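Local coordinates for protein RNA 2'-o-ribose methyltransferase (Thermus thermophilus, PDB 1IPA) that probably transfers a methyl group to the 2'-hydroxyl of a ribose in RNA, as a knotted SPOUT-class methyltransferase of the TrmH family, at residues P9-L14 / K85-R90; A15-R20 / D24-F29; V122-P127 / G131-S136; V151-P156 / L169-A174. All blocks are in the same frame, centred on the assembly; numbering follows the deposited sequence.

Contact 1: residues P9-L14 / K85-R90; sequences PRIKEL and KKLSVR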
loop_
_atom_site.group_PDB
_atom_site.type_symbol
_atom_site.label_atom_id
_atom_site.label_comp_id
_atom_site.label_asym_id
_atom_site.label_seq_id
_atom_site.Cartn_x
_atom_site.Cartn_y
_atom_site.Cartn_z
ATOM N N PRO A 9 14.704 11.631 -25.399
ATOM C CA PRO A 9 15.414 11.936 -24.147
ATOM C C PRO A 9 14.525 12.227 -22.939
ATOM O O PRO A 9 14.871 11.875 -21.810
ATOM C CB PRO A 9 16.307 13.122 -24.534
ATOM C CG PRO A 9 15.563 13.755 -25.665
ATOM C CD PRO A 9 15.101 12.570 -26.460
ATOM N N ARG A 10 13.384 12.865 -23.174
ATOM C CA ARG A 10 12.471 13.168 -22.086
ATOM C C ARG A 10 11.883 11.878 -21.537
ATOM O O ARG A 10 11.687 11.737 -20.331
ATOM C CB ARG A 10 11.340 14.079 -22.568
ATOM C CG ARG A 10 10.353 14.463 -21.473
ATOM C CD ARG A 10 11.083 14.669 -20.151
ATOM N NE ARG A 10 10.267 15.310 -19.123
ATOM C CZ ARG A 10 10.632 15.417 -17.847
ATOM N NH1 ARG A 10 11.797 14.916 -17.445
ATOM N NH2 ARG A 10 9.849 16.041 -16.975
ATOM N N ILE A 11 11.608 10.938 -22.432
ATOM C CA ILE A 11 11.041 9.661 -22.047
ATOM C C ILE A 11 12.092 8.764 -21.399
ATOM O O ILE A 11 11.774 7.929 -20.553
ATOM C CB ILE A 11 10.425 8.938 -23.263
ATOM C CG1 ILE A 11 9.405 9.846 -23.948
ATOM C CG2 ILE A 11 9.768 7.640 -22.816
ATOM C CD1 ILE A 11 8.394 10.480 -23.006
ATOM N N LYS A 12 13.345 8.930 -21.791
ATOM C CA LYS A 12 14.410 8.135 -21.201
ATOM C C LYS A 12 14.627 8.584 -19.755
ATOM O O LYS A 12 14.966 7.776 -18.887
ATOM C CB LYS A 12 15.697 8.299 -22.015
ATOM C CG LYS A 12 15.594 7.690 -23.412
ATOM C CD LYS A 12 16.784 8.040 -24.298
ATOM C CE LYS A 12 18.071 7.382 -23.841
ATOM N NZ LYS A 12 19.154 7.630 -24.838
ATOM N N GLU A 13 14.416 9.871 -19.498
ATOM C CA GLU A 13 14.586 10.410 -18.155
ATOM C C GLU A 13 13.458 9.941 -17.239
ATOM O O GLU A 13 13.689 9.604 -16.087
ATOM C CB GLU A 13 14.619 11.938 -18.188
ATOM C CG GLU A 13 15.158 12.563 -16.913
ATOM C CD GLU A 13 15.287 14.079 -17.004
ATOM O OE1 GLU A 13 16.203 14.639 -16.353
ATOM O OE2 GLU A 13 14.472 14.711 -17.711
ATOM N N LEU A 14 12.237 9.909 -17.752
ATOM C CA LEU A 14 11.113 9.462 -16.943
ATOM C C LEU A 14 11.161 7.951 -16.663
ATOM O O LEU A 14 10.797 7.504 -15.575
ATOM C CB LEU A 14 9.803 9.843 -17.629
ATOM C CG LEU A 14 9.592 11.350 -17.796
ATOM C CD1 LEU A 14 8.259 11.623 -18.473
ATOM C CD2 LEU A 14 9.630 12.026 -16.434
ATOM N N LYS A 85 3.440 2.750 -22.374
ATOM C CA LYS A 85 3.724 1.363 -22.037
ATOM C C LYS A 85 5.113 1.259 -21.449
ATOM O O LYS A 85 5.363 0.432 -20.574
ATOM C CB LYS A 85 3.596 0.494 -23.296
ATOM C CG LYS A 85 4.059 -0.944 -23.154
ATOM C CD LYS A 85 3.361 -1.848 -24.190
ATOM C CE LYS A 85 3.596 -1.416 -25.651
ATOM N NZ LYS A 85 4.994 -1.657 -26.130
ATOM N N LYS A 86 6.011 2.114 -21.924
ATOM C CA LYS A 86 7.386 2.130 -21.438
ATOM C C LYS A 86 7.431 2.603 -19.988
ATOM O O LYS A 86 8.261 2.144 -19.207
ATOM C CB LYS A 86 8.242 3.062 -22.303
ATOM C CG LYS A 86 9.736 3.000 -22.010
ATOM C CD LYS A 86 10.317 1.638 -22.366
ATOM C CE LYS A 86 11.841 1.695 -22.443
ATOM N NZ LYS A 86 12.461 0.436 -22.971
ATOM N N LEU A 87 6.539 3.532 -19.643
ATOM C CA LEU A 87 6.456 4.078 -18.294
ATOM C C LEU A 87 5.451 3.304 -17.434
ATOM O O LEU A 87 5.351 3.536 -16.232
ATOM C CB LEU A 87 6.027 5.549 -18.337
ATOM C CG LEU A 87 6.949 6.679 -18.827
ATOM C CD1 LEU A 87 8.420 6.295 -18.662
ATOM C CD2 LEU A 87 6.643 6.993 -20.257
ATOM N N SER A 88 4.717 2.390 -18.063
ATOM C CA SER A 88 3.685 1.611 -17.391
ATOM C C SER A 88 4.149 0.343 -16.688
ATOM O O SER A 88 5.174 -0.249 -17.031
ATOM C CB SER A 88 2.586 1.247 -18.397
ATOM O OG SER A 88 1.564 0.471 -17.792
ATOM N N VAL A 89 3.366 -0.075 -15.701
ATOM C CA VAL A 89 3.669 -1.279 -14.949
ATOM C C VAL A 89 2.451 -2.203 -15.030
ATOM O O VAL A 89 2.310 -3.129 -14.241
ATOM C CB VAL A 89 4.007 -0.932 -13.474
ATOM C CG1 VAL A 89 2.755 -0.596 -12.700
ATOM C CG2 VAL A 89 4.754 -2.061 -12.837
ATOM N N ARG A 90 1.584 -1.933 -16.005
ATOM C CA ARG A 90 0.365 -2.710 -16.231
ATOM C C ARG A 90 0.421 -3.414 -17.586
ATOM O O ARG A 90 1.251 -3.078 -18.429
ATOM C CB ARG A 90 -0.852 -1.789 -16.260
ATOM C CG ARG A 90 -0.851 -0.697 -15.231
ATOM C CD ARG A 90 -2.068 0.174 -15.420
ATOM N NE ARG A 90 -2.271 1.066 -14.291
ATOM C CZ ARG A 90 -3.364 1.795 -14.116
ATOM N NH1 ARG A 90 -4.341 1.727 -15.006
ATOM N NH2 ARG A 90 -3.485 2.578 -13.047
#
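L87, near the end of helix 81-87, packs against I11 and L14 of helix 9-15, joining two helices of the N-terminal eL30-like domain, the part that in this family is assigned to substrate RNA binding. The contact is small and wholly apolar, and no hydrogen bond crosses it. Followed outward from the backbone, L87 CB heads for the other helix and CG lies beside its own backbone N (chi1 -72°), which places the fork of the side chain in front of I11 and L14. There the two methyls part. CD1 goes to L14, meeting the carbonyl carbon C at 3.8 Å and CB at 3.9 Å, so it sits against the root of that residue and not its tip. CD2 goes to I11, whose branch methyl CG2 it meets at 4.1 Å, the two side chains crossing at about a right angle. All three residues are buried. Strands 47-53 and 96-101 of the mixed sheet pack against the same side chains: L51 touches both L14 and L87, I97 touches L87, and L99 touches L14 and R10. Within the first helix R10 NH1 and E13 OE2 form a salt bridge of 2.7 Å, while R10 NH2 also bonds Q49. Beyond the helix end the chain turns through S88, whose OG accepts from R90 N at 3.0 Å in an ST turn and is also hydrogen-bonded to E32 OE2.

Contact 2: residues A15-R20 / D24-F29; sequences ARLLER and DSQRRF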
loop_
_atom_site.group_PDB
_atom_site.type_symbol
_atom_site.label_atom_id
_atom_site.label_comp_id
_atom_site.label_asym_id
_atom_site.label_seq_id
_atom_site.Cartn_x
_atom_site.Cartn_y
_atom_site.Cartn_z
ATOM N N ALA A 15 11.630 7.170 -17.634
ATOM C CA ALA A 15 11.716 5.713 -17.472
ATOM C C ALA A 15 12.613 5.300 -16.300
ATOM O O ALA A 15 12.387 4.266 -15.669
ATOM C CB ALA A 15 12.211 5.054 -18.773
ATOM N N ARG A 16 13.631 6.102 -16.013
ATOM C CA ARG A 16 14.539 5.809 -14.915
ATOM C C ARG A 16 13.792 5.779 -13.583
ATOM O O ARG A 16 14.222 5.133 -12.629
ATOM C CB ARG A 16 15.646 6.868 -14.857
ATOM C CG ARG A 16 16.775 6.684 -15.876
ATOM C CD ARG A 16 17.527 7.999 -16.092
ATOM N NE ARG A 16 17.753 8.710 -14.833
ATOM C CZ ARG A 16 18.794 8.518 -14.029
ATOM N NH1 ARG A 16 19.728 7.635 -14.349
ATOM N NH2 ARG A 16 18.893 9.201 -12.896
ATOM N N LEU A 17 12.668 6.483 -13.521
ATOM C CA LEU A 17 11.887 6.539 -12.295
ATOM C C LEU A 17 11.240 5.196 -11.955
ATOM O O LEU A 17 10.637 5.046 -10.890
ATOM C CB LEU A 17 10.829 7.645 -12.397
ATOM C CG LEU A 17 11.130 9.073 -11.898
ATOM C CD1 LEU A 17 12.625 9.356 -11.777
ATOM C CD2 LEU A 17 10.455 10.052 -12.841
ATOM N N LEU A 18 11.364 4.214 -12.849
ATOM C CA LEU A 18 10.796 2.897 -12.563
ATOM C C LEU A 18 11.651 2.180 -11.524
ATOM O O LEU A 18 11.197 1.238 -10.879
ATOM C CB LEU A 18 10.673 2.050 -13.832
ATOM C CG LEU A 18 9.618 2.572 -14.819
ATOM C CD1 LEU A 18 9.551 1.672 -16.030
ATOM C CD2 LEU A 18 8.265 2.646 -14.138
ATOM N N GLU A 19 12.882 2.652 -11.348
ATOM C CA GLU A 19 13.787 2.068 -10.369
ATOM C C GLU A 19 13.844 2.945 -9.112
ATOM O O GLU A 19 13.798 4.174 -9.202
ATOM C CB GLU A 19 15.159 1.887 -11.006
ATOM C CG GLU A 19 15.120 0.839 -12.111
ATOM C CD GLU A 19 16.326 0.891 -13.018
ATOM O OE1 GLU A 19 17.462 0.831 -12.502
ATOM O OE2 GLU A 19 16.134 0.990 -14.251
ATOM N N ARG A 20 13.939 2.318 -7.941
ATOM C CA ARG A 20 13.938 3.069 -6.689
ATOM C C ARG A 20 15.048 4.084 -6.455
ATOM O O ARG A 20 14.767 5.204 -6.050
ATOM C CB ARG A 20 13.890 2.131 -5.478
ATOM C CG ARG A 20 13.877 2.918 -4.174
ATOM C CD ARG A 20 13.522 2.092 -2.952
ATOM N NE ARG A 20 13.285 2.971 -1.808
ATOM C CZ ARG A 20 12.853 2.569 -0.619
ATOM N NH1 ARG A 20 12.602 1.287 -0.400
ATOM N NH2 ARG A 20 12.661 3.455 0.348
ATOM N N ASP A 24 14.476 8.129 -5.517
ATOM C CA ASP A 24 14.965 8.710 -4.277
ATOM C C ASP A 24 15.941 9.861 -4.463
ATOM O O ASP A 24 15.837 10.879 -3.785
ATOM C CB ASP A 24 15.617 7.633 -3.402
ATOM C CG ASP A 24 14.652 6.524 -3.027
ATOM O OD1 ASP A 24 13.433 6.790 -2.950
ATOM O OD2 ASP A 24 15.119 5.388 -2.797
ATOM N N SER A 25 16.880 9.713 -5.388
ATOM C CA SER A 25 17.861 10.761 -5.582
ATOM C C SER A 25 17.248 11.992 -6.222
ATOM O O SER A 25 17.615 13.110 -5.880
ATOM C CB SER A 25 19.039 10.251 -6.417
ATOM O OG SER A 25 18.705 10.202 -7.786
ATOM N N GLN A 26 16.301 11.797 -7.131
ATOM C CA GLN A 26 15.663 12.930 -7.803
ATOM C C GLN A 26 14.385 13.402 -7.124
ATOM O O GLN A 26 13.804 14.403 -7.528
ATOM C CB GLN A 26 15.338 12.579 -9.246
ATOM C CG GLN A 26 16.552 12.320 -10.103
ATOM C CD GLN A 26 16.169 11.772 -11.456
ATOM O OE1 GLN A 26 15.553 10.705 -11.556
ATOM N NE2 GLN A 26 16.519 12.499 -12.509
ATOM N N ARG A 27 13.955 12.683 -6.096
ATOM C CA ARG A 27 12.737 13.031 -5.378
ATOM C C ARG A 27 11.533 13.169 -6.299
ATOM O O ARG A 27 10.728 14.090 -6.155
ATOM C CB ARG A 27 12.938 14.316 -4.582
ATOM C CG ARG A 27 13.888 14.136 -3.426
ATOM C CD ARG A 27 14.135 15.430 -2.698
ATOM N NE ARG A 27 15.208 15.283 -1.723
ATOM C CZ ARG A 27 15.658 16.263 -0.943
ATOM N NH1 ARG A 27 15.130 17.480 -1.016
ATOM N NH2 ARG A 27 16.640 16.016 -0.084
ATOM N N ARG A 28 11.408 12.244 -7.241
ATOM C CA ARG A 28 10.285 12.253 -8.165
ATOM C C ARG A 28 9.814 10.833 -8.465
ATOM O O ARG A 28 10.578 9.873 -8.327
ATOM C CB ARG A 28 10.680 12.988 -9.441
ATOM C CG ARG A 28 10.697 14.489 -9.236
ATOM C CD ARG A 28 11.276 15.230 -10.409
ATOM N NE ARG A 28 11.103 16.672 -10.245
ATOM C CZ ARG A 28 11.671 17.397 -9.288
ATOM N NH1 ARG A 28 12.465 16.822 -8.395
ATOM N NH2 ARG A 28 11.440 18.701 -9.219
ATOM N N PHE A 29 8.549 10.700 -8.846
ATOM C CA PHE A 29 7.988 9.395 -9.156
ATOM C C PHE A 29 6.791 9.534 -10.084
ATOM O O PHE A 29 6.171 10.597 -10.167
ATOM C CB PHE A 29 7.598 8.637 -7.867
ATOM C CG PHE A 29 6.508 9.299 -7.064
ATOM C CD1 PHE A 29 5.220 8.766 -7.046
ATOM C CD2 PHE A 29 6.770 10.443 -6.306
ATOM C CE1 PHE A 29 4.208 9.355 -6.291
ATOM C CE2 PHE A 29 5.757 11.040 -5.544
ATOM C CZ PHE A 29 4.473 10.486 -5.540
HETATM O O HOH W 1 11.467 6.116 -0.782
#
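R20 carries its CG opposite the backbone N (chi1 -179°) and runs extended as far as NE, while D24 turns its carboxylate back beside its own N (chi1 -60°); one helical turn apart, the two side chains therefore meet. R20 NE gives a bent hydrogen bond of 3.2 Å to D24 OD2, taken on the syn lone pair and tilted from the guanidinium plane, as part of a salt bridge. The guanidinium and carboxylate planes stand 69° apart. A water joins the outer ends, donating to D24 OD1 at 3.0 Å and accepting weakly from R20 NH2. Between the same two residues, D24 N also donates to R20 O at 3.0 Å, the first turn of helix 20-26. An alanine here is likely to leave R20 NE without its nearest carboxylate, with only a long, weak approach to D152 OD2 remaining, and the guanidinium freer to swing. At the other end, L17 lays its branch carbon CG against the chain as it leaves the helix, 3.7 Å from R28 O and 4.2 Å from F29 CA. L17 also touches L30 and L99, so this end is buried, whereas the ion pair lies toward the surface. R28 NH1 reaches back to Q26 O at 2.9 Å, in the guanidinium plane, and its NE forms a salt bridge with E48. R27, with positive phi, ends the helix and turns the chain into strand 28-32. The whole is a compact helix-to-strand connection at the edge of the eL30-like domain's mixed sheet.

Contact 3: residues V122-P127 / G131-S136; sequences VGLEKP and GAVLRS
L124 and V133 meet tip to tip, CD2 of the leucine lying 4.0 Å from CG2 of the valine; this apolar touch links the loop after strand 117-122 to the first turns of helix 127-140. L124 has CG opposite its backbone N (chi1 -166°), which carries the isobutyl group across to the helix. V133 sets CG1 in the corresponding position, leaving CG2, beside its own N, to meet the leucine. Nearer the helix start the contact is made by backbone: G131 N donates to P127 O at 2.9 Å, an i to i+4 bond with 160° at the hydrogen. One turn on, R135 N bonds G131 O at 3.1 Å and continues the helix. K126 occupies the N-cap position and P127 follows as the first helical residue. In the next shell V246 of helix 246-261 touches both L124 and V133, and L124 also rests on N129 and L130. The same C-terminal helix receives S136, whose OG bonds S247 O. P127 abuts S155, Q157 and V158, which ties the helix start to the neighbouring loop and helix 156-161. V122, last in its strand, is backbone-bonded to V214. Strand, loop and helix here form the opening half of a beta-alpha-beta crossover in the parallel, Rossmann-like sheet of the SPOUT methyltransferase domain.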
loop_
_atom_site.group_PDB
_atom_site.type_symbol
_atom_site.label_atom_id
_atom_site.label_comp_id
_atom_site.label_asym_id
_atom_site.label_seq_id
_atom_site.Cartn_x
_atom_site.Cartn_y
_atom_site.Cartn_z
ATOM N N VAL A 122 4.242 -8.802 8.801
ATOM C CA VAL A 122 5.588 -9.335 9.001
ATOM C C VAL A 122 6.068 -10.138 7.794
ATOM O O VAL A 122 5.339 -10.986 7.275
ATOM C CB VAL A 122 5.625 -10.266 10.242
ATOM C CG1 VAL A 122 7.027 -10.819 10.440
ATOM C CG2 VAL A 122 5.144 -9.509 11.481
ATOM N N GLY A 123 7.300 -9.872 7.363
ATOM C CA GLY A 123 7.865 -10.585 6.231
ATOM C C GLY A 123 7.273 -10.173 4.897
ATOM O O GLY A 123 7.329 -10.923 3.919
ATOM N N LEU A 124 6.694 -8.978 4.859
ATOM C CA LEU A 124 6.087 -8.454 3.638
ATOM C C LEU A 124 7.156 -7.682 2.870
ATOM O O LEU A 124 7.490 -6.549 3.227
ATOM C CB LEU A 124 4.931 -7.526 3.997
ATOM C CG LEU A 124 3.977 -7.150 2.872
ATOM C CD1 LEU A 124 3.290 -8.407 2.374
ATOM C CD2 LEU A 124 2.950 -6.149 3.378
ATOM N N GLU A 125 7.682 -8.301 1.815
ATOM C CA GLU A 125 8.740 -7.701 1.009
ATOM C C GLU A 125 8.359 -7.349 -0.422
ATOM O O GLU A 125 9.028 -6.539 -1.062
ATOM C CB GLU A 125 9.949 -8.638 0.984
ATOM C CG GLU A 125 10.533 -8.918 2.356
ATOM C CD GLU A 125 10.780 -10.397 2.592
ATOM O OE1 GLU A 125 11.223 -10.756 3.706
ATOM O OE2 GLU A 125 10.526 -11.203 1.668
ATOM N N LYS A 126 7.297 -7.956 -0.934
ATOM C CA LYS A 126 6.882 -7.683 -2.301
ATOM C C LYS A 126 5.959 -6.470 -2.418
ATOM O O LYS A 126 4.849 -6.457 -1.881
ATOM C CB LYS A 126 6.218 -8.925 -2.898
ATOM C CG LYS A 126 7.122 -10.147 -2.884
ATOM C CD LYS A 126 8.468 -9.852 -3.547
ATOM C CE LYS A 126 9.451 -11.013 -3.382
ATOM N NZ LYS A 126 9.794 -11.304 -1.954
ATOM N N PRO A 127 6.414 -5.435 -3.141
ATOM C CA PRO A 127 5.694 -4.179 -3.377
ATOM C C PRO A 127 4.256 -4.411 -3.834
ATOM O O PRO A 127 3.348 -3.688 -3.434
ATOM C CB PRO A 127 6.534 -3.499 -4.455
ATOM C CG PRO A 127 7.913 -4.024 -4.196
ATOM C CD PRO A 127 7.649 -5.482 -3.945
ATOM N N GLY A 131 1.098 -3.282 -1.578
ATOM C CA GLY A 131 0.002 -2.469 -2.068
ATOM C C GLY A 131 -1.357 -3.111 -1.857
ATOM O O GLY A 131 -2.298 -2.442 -1.424
ATOM N N ALA A 132 -1.472 -4.402 -2.158
ATOM C CA ALA A 132 -2.745 -5.104 -1.989
ATOM C C ALA A 132 -3.152 -5.077 -0.517
ATOM O O ALA A 132 -4.317 -4.854 -0.194
ATOM C CB ALA A 132 -2.637 -6.564 -2.498
ATOM N N VAL A 133 -2.184 -5.295 0.371
ATOM C CA VAL A 133 -2.433 -5.273 1.813
ATOM C C VAL A 133 -2.926 -3.913 2.294
ATOM O O VAL A 133 -3.843 -3.837 3.109
ATOM C CB VAL A 133 -1.166 -5.636 2.614
ATOM C CG1 VAL A 133 -1.420 -5.439 4.110
ATOM C CG2 VAL A 133 -0.770 -7.077 2.326
ATOM N N LEU A 134 -2.320 -2.838 1.792
ATOM C CA LEU A 134 -2.723 -1.475 2.174
ATOM C C LEU A 134 -4.146 -1.183 1.727
ATOM O O LEU A 134 -4.885 -0.471 2.392
ATOM C CB LEU A 134 -1.761 -0.447 1.569
ATOM C CG LEU A 134 -0.304 -0.609 2.042
ATOM C CD1 LEU A 134 0.565 0.470 1.437
ATOM C CD2 LEU A 134 -0.239 -0.527 3.556
ATOM N N ARG A 135 -4.522 -1.752 0.592
ATOM C CA ARG A 135 -5.853 -1.573 0.047
ATOM C C ARG A 135 -6.873 -2.242 0.969
ATOM O O ARG A 135 -7.924 -1.671 1.260
ATOM C CB ARG A 135 -5.907 -2.185 -1.351
ATOM C CG ARG A 135 -7.184 -1.938 -2.121
ATOM C CD ARG A 135 -7.022 -2.524 -3.506
ATOM N NE ARG A 135 -8.207 -2.396 -4.340
ATOM C CZ ARG A 135 -8.307 -2.932 -5.551
ATOM N NH1 ARG A 135 -7.290 -3.627 -6.053
ATOM N NH2 ARG A 135 -9.420 -2.774 -6.258
ATOM N N SER A 136 -6.562 -3.452 1.429
ATOM C CA SER A 136 -7.458 -4.171 2.338
ATOM C C SER A 136 -7.555 -3.456 3.683
ATOM O O SER A 136 -8.628 -3.363 4.260
ATOM C CB SER A 136 -6.969 -5.602 2.574
ATOM O OG SER A 136 -7.195 -6.409 1.439
#

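Contact 4: residues V151-P156 / L169-A174; sequences VDLYSP and LRTLAA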
loop_
_atom_site.group_PDB
_atom_site.type_symbol
_atom_site.label_atom_id
_atom_site.label_comp_id
_atom_site.label_asym_id
_atom_site.label_seq_id
_atom_site.Cartn_x
_atom_site.Cartn_y
_atom_site.Cartn_z
ATOM N N VAL A 151 9.969 -0.599 3.617
ATOM C CA VAL A 151 8.843 -0.213 2.780
ATOM C C VAL A 151 9.271 0.835 1.732
ATOM O O VAL A 151 10.213 1.592 1.953
ATOM C CB VAL A 151 7.723 0.375 3.678
ATOM C CG1 VAL A 151 7.885 1.884 3.797
ATOM C CG2 VAL A 151 6.370 -0.010 3.158
ATOM N N ASP A 152 8.596 0.854 0.585
ATOM C CA ASP A 152 8.875 1.831 -0.472
ATOM C C ASP A 152 7.522 2.386 -0.876
ATOM O O ASP A 152 6.816 1.795 -1.678
ATOM C CB ASP A 152 9.539 1.182 -1.694
ATOM C CG ASP A 152 9.834 2.192 -2.802
ATOM O OD1 ASP A 152 9.470 3.376 -2.648
ATOM O OD2 ASP A 152 10.432 1.815 -3.831
ATOM N N LEU A 153 7.170 3.536 -0.319
ATOM C CA LEU A 153 5.878 4.155 -0.582
ATOM C C LEU A 153 5.680 4.784 -1.962
ATOM O O LEU A 153 4.567 5.158 -2.310
ATOM C CB LEU A 153 5.601 5.205 0.497
ATOM C CG LEU A 153 5.773 4.717 1.941
ATOM C CD1 LEU A 153 5.597 5.882 2.905
ATOM C CD2 LEU A 153 4.775 3.611 2.238
ATOM N N TYR A 154 6.730 4.887 -2.763
ATOM C CA TYR A 154 6.561 5.521 -4.065
ATOM C C TYR A 154 6.762 4.628 -5.282
ATOM O O TYR A 154 6.731 5.108 -6.414
ATOM C CB TYR A 154 7.461 6.761 -4.147
ATOM C CG TYR A 154 7.169 7.754 -3.033
ATOM C CD1 TYR A 154 7.920 7.761 -1.849
ATOM C CD2 TYR A 154 6.067 8.609 -3.115
ATOM C CE1 TYR A 154 7.566 8.598 -0.766
ATOM C CE2 TYR A 154 5.705 9.435 -2.051
ATOM C CZ TYR A 154 6.452 9.425 -0.882
ATOM O OH TYR A 154 6.055 10.225 0.166
ATOM N N SER A 155 6.938 3.330 -5.058
ATOM C CA SER A 155 7.143 2.414 -6.168
ATOM C C SER A 155 5.873 2.293 -6.995
ATOM O O SER A 155 4.762 2.451 -6.490
ATOM C CB SER A 155 7.551 1.020 -5.669
ATOM O OG SER A 155 6.423 0.256 -5.296
ATOM N N PRO A 156 6.025 2.034 -8.295
ATOM C CA PRO A 156 4.865 1.894 -9.174
ATOM C C PRO A 156 3.931 0.743 -8.777
ATOM O O PRO A 156 2.712 0.877 -8.891
ATOM C CB PRO A 156 5.500 1.680 -10.546
ATOM C CG PRO A 156 6.718 2.518 -10.465
ATOM C CD PRO A 156 7.262 2.175 -9.082
ATOM N N LEU A 169 -2.967 6.310 3.690
ATOM C CA LEU A 169 -2.967 5.380 4.819
ATOM C C LEU A 169 -1.643 5.370 5.579
ATOM O O LEU A 169 -0.605 5.040 5.015
ATOM C CB LEU A 169 -3.268 3.960 4.343
ATOM C CG LEU A 169 -3.393 2.937 5.480
ATOM C CD1 LEU A 169 -4.500 3.374 6.429
ATOM C CD2 LEU A 169 -3.695 1.553 4.910
ATOM N N ARG A 170 -1.685 5.722 6.863
ATOM C CA ARG A 170 -0.477 5.739 7.676
ATOM C C ARG A 170 0.210 4.375 7.619
ATOM O O ARG A 170 -0.256 3.395 8.200
ATOM C CB ARG A 170 -0.799 6.098 9.127
ATOM C CG ARG A 170 0.443 6.154 9.990
ATOM C CD ARG A 170 0.148 6.281 11.483
ATOM N NE ARG A 170 -0.302 7.613 11.876
ATOM C CZ ARG A 170 -1.565 8.023 11.841
ATOM N NH1 ARG A 170 -2.518 7.199 11.428
ATOM N NH2 ARG A 170 -1.876 9.254 12.230
ATOM N N THR A 171 1.328 4.327 6.910
ATOM C CA THR A 171 2.085 3.102 6.734
ATOM C C THR A 171 3.509 3.307 7.217
ATOM O O THR A 171 4.243 4.119 6.654
ATOM C CB THR A 171 2.113 2.718 5.258
ATOM O OG1 THR A 171 0.772 2.703 4.758
ATOM C CG2 THR A 171 2.743 1.353 5.072
ATOM N N LEU A 172 3.894 2.569 8.254
ATOM C CA LEU A 172 5.232 2.691 8.823
ATOM C C LEU A 172 6.040 1.399 8.821
ATOM O O LEU A 172 5.493 0.292 8.875
ATOM C CB LEU A 172 5.158 3.214 10.258
ATOM C CG LEU A 172 4.333 4.461 10.588
ATOM C CD1 LEU A 172 4.564 5.545 9.546
ATOM C CD2 LEU A 172 2.877 4.084 10.636
ATOM N N ALA A 173 7.356 1.552 8.773
ATOM C CA ALA A 173 8.260 0.417 8.781
ATOM C C ALA A 173 9.228 0.534 9.954
ATOM O O ALA A 173 9.430 1.620 10.513
ATOM C CB ALA A 173 9.031 0.353 7.472
ATOM N N ALA A 174 9.811 -0.602 10.321
ATOM C CA ALA A 174 10.774 -0.684 11.411
ATOM C C ALA A 174 11.121 -2.154 11.583
ATOM O O ALA A 174 10.439 -3.027 11.040
ATOM C CB ALA A 174 10.171 -0.129 12.688
#
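The loop 151-156 passes beside strand 171-174 with V151 nearest A173 and L153 nearest T171, but no backbone hydrogen bond joins them, and the touching is left to side chains. V151 lays CB 4.0 Å from the CB of A173, and its CG1 reaches the same methyl at 4.1 Å. Two residues further on, L153 and T171 slide past one another in opposite directions: L153 CD2 lies 4.1 Å from T171 CB and almost as near CG2. T171 holds CG2 opposite its backbone N (OG1 at chi1 -52°), so the methyl is presented to the leucine while the hydroxyl stays beside the chain. OG1 donates to L169 O at 2.7 Å, from above the carbonyl plane. A glycine at T171 would remove both groups, and would probably leave a gap beside L153 CD2 and L169 O without its hydroxyl donor. The loop is shaped by a type I turn from D152 to S155, and D152 OD1 accepts from Y154 N at 3.1 Å in an Asx turn, met from above the carboxylate plane. D152 OD2 forms a salt bridge with R23 of the N-terminal domain. S155, at the N-cap of helix 156-161, bonds V158 N through OG. Helix 127-140 backs the contact, L130 touching V151 and L134 touching T171. Strand 171-174, outermost in the parallel sheet, pairs with strand 144-148, so the loop lies within the connection between adjacent parallel strands, a beta-alpha-beta crossover of the Rossmann-like methyltransferase domain.

How the contacts relate
Contacts 1 and 2 belong to the N-terminal domain, contacts 3 and 4 to the methyltransferase domain. Contacts 1 and 3 are buried and mainly apolar, though contact 3 adds a helical backbone bond; contacts 2 and 4 are partly buried, and contact 2 alone has a salt bridge between its segments. Helix 9-15 leads from contact 1 into contact 2, where L87 CD1 approaches A15 N at 3.5 Å. Helix 127-140 is part of contact 3 and backs contact 4. Contact 4 is met across the domains by both N-terminal contacts: F29 and Y154 bring their rings together, L18 of contact 2 packs on P156, and so does V89 of contact 1. Contacts 1 and 3 do not touch.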